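Local atomic coordinates of glutamine synthetase (Streptomyces coelicolor, PDB entry 4BAX), a protein that belongs to the glutamine synthetase family and pairs an N-terminal beta-grasp domain with a larger catalytic domain, in an assembly of ten chains. Residues Glu108-Gly112 with Val185-Pro190. Sequence-based numbering, arbitrary orientation.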
ATOM      1  N   GLU A 108      56.897  24.413  -6.081  1.00 40.89           N
ATOM      2  CA  GLU A 108      56.063  23.512  -6.874  1.00 41.42           C
ATOM      3  C   GLU A 108      55.156  22.606  -6.021  1.00 40.41           C
ATOM      4  O   GLU A 108      55.208  21.373  -6.124  1.00 40.51           O
ATOM      5  CB  GLU A 108      56.926  22.684  -7.822  1.00 42.67           C
ATOM      6  CG  GLU A 108      57.856  23.578  -8.640  1.00 44.37           C
ATOM      7  CD  GLU A 108      58.555  22.847  -9.764  1.00 45.51           C
ATOM      8  OE1 GLU A 108      58.459  21.596  -9.814  1.00 45.90           O
ATOM      9  OE2 GLU A 108      59.225  23.528 -10.573  1.00 45.77           O
ATOM     10  N   PRO A 109      54.287  23.220  -5.209  1.00 39.10           N
ATOM     11  CA  PRO A 109      53.406  22.403  -4.372  1.00 37.83           C
ATOM     12  C   PRO A 109      52.411  21.610  -5.220  1.00 36.74           C
ATOM     13  O   PRO A 109      51.905  22.119  -6.222  1.00 36.88           O
ATOM     14  CB  PRO A 109      52.691  23.446  -3.511  1.00 37.91           C
ATOM     15  CG  PRO A 109      52.713  24.698  -4.341  1.00 38.32           C
ATOM     16  CD  PRO A 109      54.021  24.663  -5.062  1.00 38.81           C
ATOM     17  N   VAL A 110      52.139  20.374  -4.803  1.00 35.27           N
ATOM     18  CA  VAL A 110      51.217  19.487  -5.499  1.00 33.95           C
ATOM     19  C   VAL A 110      50.282  18.854  -4.460  1.00 34.07           C
ATOM     20  O   VAL A 110      50.681  18.588  -3.319  1.00 33.93           O
ATOM     21  CB  VAL A 110      51.993  18.402  -6.264  1.00 33.25           C
ATOM     22  CG1 VAL A 110      51.062  17.369  -6.855  1.00 32.74           C
ATOM     23  CG2 VAL A 110      52.847  19.039  -7.355  1.00 33.60           C
ATOM     24  N   PHE A 111      49.026  18.646  -4.835  1.00 34.35           N
ATOM     25  CA  PHE A 111      48.056  18.123  -3.893  1.00 34.28           C
ATOM     26  C   PHE A 111      47.296  16.927  -4.424  1.00 34.23           C
ATOM     27  O   PHE A 111      47.012  16.839  -5.624  1.00 34.26           O
ATOM     28  CB  PHE A 111      47.052  19.203  -3.514  1.00 34.52           C
ATOM     29  CG  PHE A 111      47.630  20.284  -2.651  1.00 34.99           C
ATOM     30  CD1 PHE A 111      48.212  21.405  -3.221  1.00 35.45           C
ATOM     31  CD2 PHE A 111      47.615  20.170  -1.268  1.00 35.14           C
ATOM     32  CE1 PHE A 111      48.759  22.404  -2.424  1.00 35.90           C
ATOM     33  CE2 PHE A 111      48.162  21.170  -0.467  1.00 35.55           C
ATOM     34  CZ  PHE A 111      48.734  22.287  -1.048  1.00 35.80           C
ATOM     35  N   GLY A 112      46.966  16.019  -3.508  1.00 34.17           N
ATOM     36  CA  GLY A 112      45.992  14.984  -3.764  1.00 33.96           C
ATOM     37  C   GLY A 112      44.934  15.041  -2.676  1.00 33.79           C
ATOM     38  O   GLY A 112      45.253  15.134  -1.480  1.00 33.76           O
ATOM     39  N   VAL A 185      41.292  12.879  -5.995  1.00 37.13           N
ATOM     40  CA  VAL A 185      41.659  13.827  -7.027  1.00 37.57           C
ATOM     41  C   VAL A 185      43.119  14.225  -6.869  1.00 37.95           C
ATOM     42  O   VAL A 185      43.549  14.656  -5.791  1.00 37.97           O
ATOM     43  CB  VAL A 185      40.798  15.090  -6.977  1.00 38.15           C
ATOM     44  CG1 VAL A 185      41.077  15.950  -8.212  1.00 38.78           C
ATOM     45  CG2 VAL A 185      39.346  14.729  -6.915  1.00 38.17           C
ATOM     46  N   GLY A 186      43.867  14.123  -7.961  1.00 38.30           N
ATOM     47  CA  GLY A 186      45.266  14.491  -7.952  1.00 38.89           C
ATOM     48  C   GLY A 186      46.126  13.404  -8.581  1.00 39.73           C
ATOM     49  O   GLY A 186      45.617  12.397  -9.066  1.00 40.01           O
ATOM     50  N   PRO A 187      47.447  13.581  -8.547  1.00 40.47           N
ATOM     51  CA  PRO A 187      48.112  14.754  -7.968  1.00 40.01           C
ATOM     52  C   PRO A 187      48.080  15.962  -8.915  1.00 38.67           C
ATOM     53  O   PRO A 187      48.262  15.795 -10.128  1.00 38.50           O
ATOM     54  CB  PRO A 187      49.549  14.262  -7.741  1.00 40.86           C
ATOM     55  CG  PRO A 187      49.720  13.037  -8.669  1.00 41.32           C
ATOM     56  CD  PRO A 187      48.381  12.702  -9.278  1.00 41.09           C
ATOM     57  N   LEU A 188      47.828  17.151  -8.359  1.00 37.33           N
ATOM     58  CA  LEU A 188      47.644  18.363  -9.158  1.00 36.37           C
ATOM     59  C   LEU A 188      48.138  19.591  -8.413  1.00 35.85           C
ATOM     60  O   LEU A 188      48.344  19.550  -7.204  1.00 34.78           O
ATOM     61  CB  LEU A 188      46.168  18.546  -9.540  1.00 36.04           C
ATOM     62  CG  LEU A 188      45.634  17.570 -10.593  1.00 36.06           C
ATOM     63  CD1 LEU A 188      44.093  17.496 -10.588  1.00 35.82           C
ATOM     64  CD2 LEU A 188      46.183  17.997 -11.965  1.00 36.17           C
ATOM     65  N   ALA A 189      48.315  20.681  -9.156  1.00 36.73           N
ATOM     66  CA  ALA A 189      48.679  21.986  -8.609  1.00 37.06           C
ATOM     67  C   ALA A 189      47.471  22.562  -7.838  1.00 36.75           C
ATOM     68  O   ALA A 189      46.324  22.217  -8.145  1.00 36.88           O
ATOM     69  CB  ALA A 189      49.086  22.914  -9.747  1.00 37.42           C
ATOM     70  N   PRO A 190      47.720  23.464  -6.867  1.00 35.99           N
ATOM     71  CA  PRO A 190      46.672  23.873  -5.910  1.00 35.35           C
ATOM     72  C   PRO A 190      45.408  24.440  -6.564  1.00 35.12           C
ATOM     73  O   PRO A 190      44.296  24.021  -6.228  1.00 34.79           O
ATOM     74  CB  PRO A 190      47.360  24.968  -5.077  1.00 35.27           C
ATOM     75  CG  PRO A 190      48.822  24.671  -5.172  1.00 35.43           C
ATOM     76  CD  PRO A 190      49.046  24.020  -6.522  1.00 35.75           C
TER
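F111 and L188 form an antiparallel beta bridge in the catalytic domain of this glutamine synthetase-family chain. The bridge joins the start of strand 110-121 to the part of 180-188 past the corner at P187, in the mixed sheet of that domain. It is a hydrogen-bonded pair, held by two backbone bonds. F111 N gives its hydrogen to L188 O at 2.6 Å, with a nearly straight N-H...O angle of 167°. L188 N returns a bond to F111 O at 2.9 Å, and here the donor lies 21° from the carbonyl plane.

The second strand is not smooth. G186 is followed by a cis peptide bond to P187, where the chain turns a corner. Before the corner, G112 CA makes a CA-H...O contact with V185 O at 3.2 Å. P187 CA still approaches F111 O, as a CA-H...O contact. At the corner, the P187 and V110 side chains lie side by side, pointing the same way, with V110 CG1 3.6 Å from P187 CB. CG1 is the V110 branch anti to the backbone N (chi1 173°), next to the carbonyl carbon.

A189 sits at the N-cap position, right before helix 190-210. F111 and L188 share the sheet face on which both side chains touch V193 of this helix. Helix 323-341 also packs on the F111 side chain, through T327, L330 and V331. The P109 and P190 side chains cross at about a right angle, with P109 CG 4.0 Å from P190 CG. Separately, the backbone P109 O lies 3.4 Å from P190 CD. P190 also meets the edge of the F111 ring, where its CG sits 3.6 Å from F111 CE1.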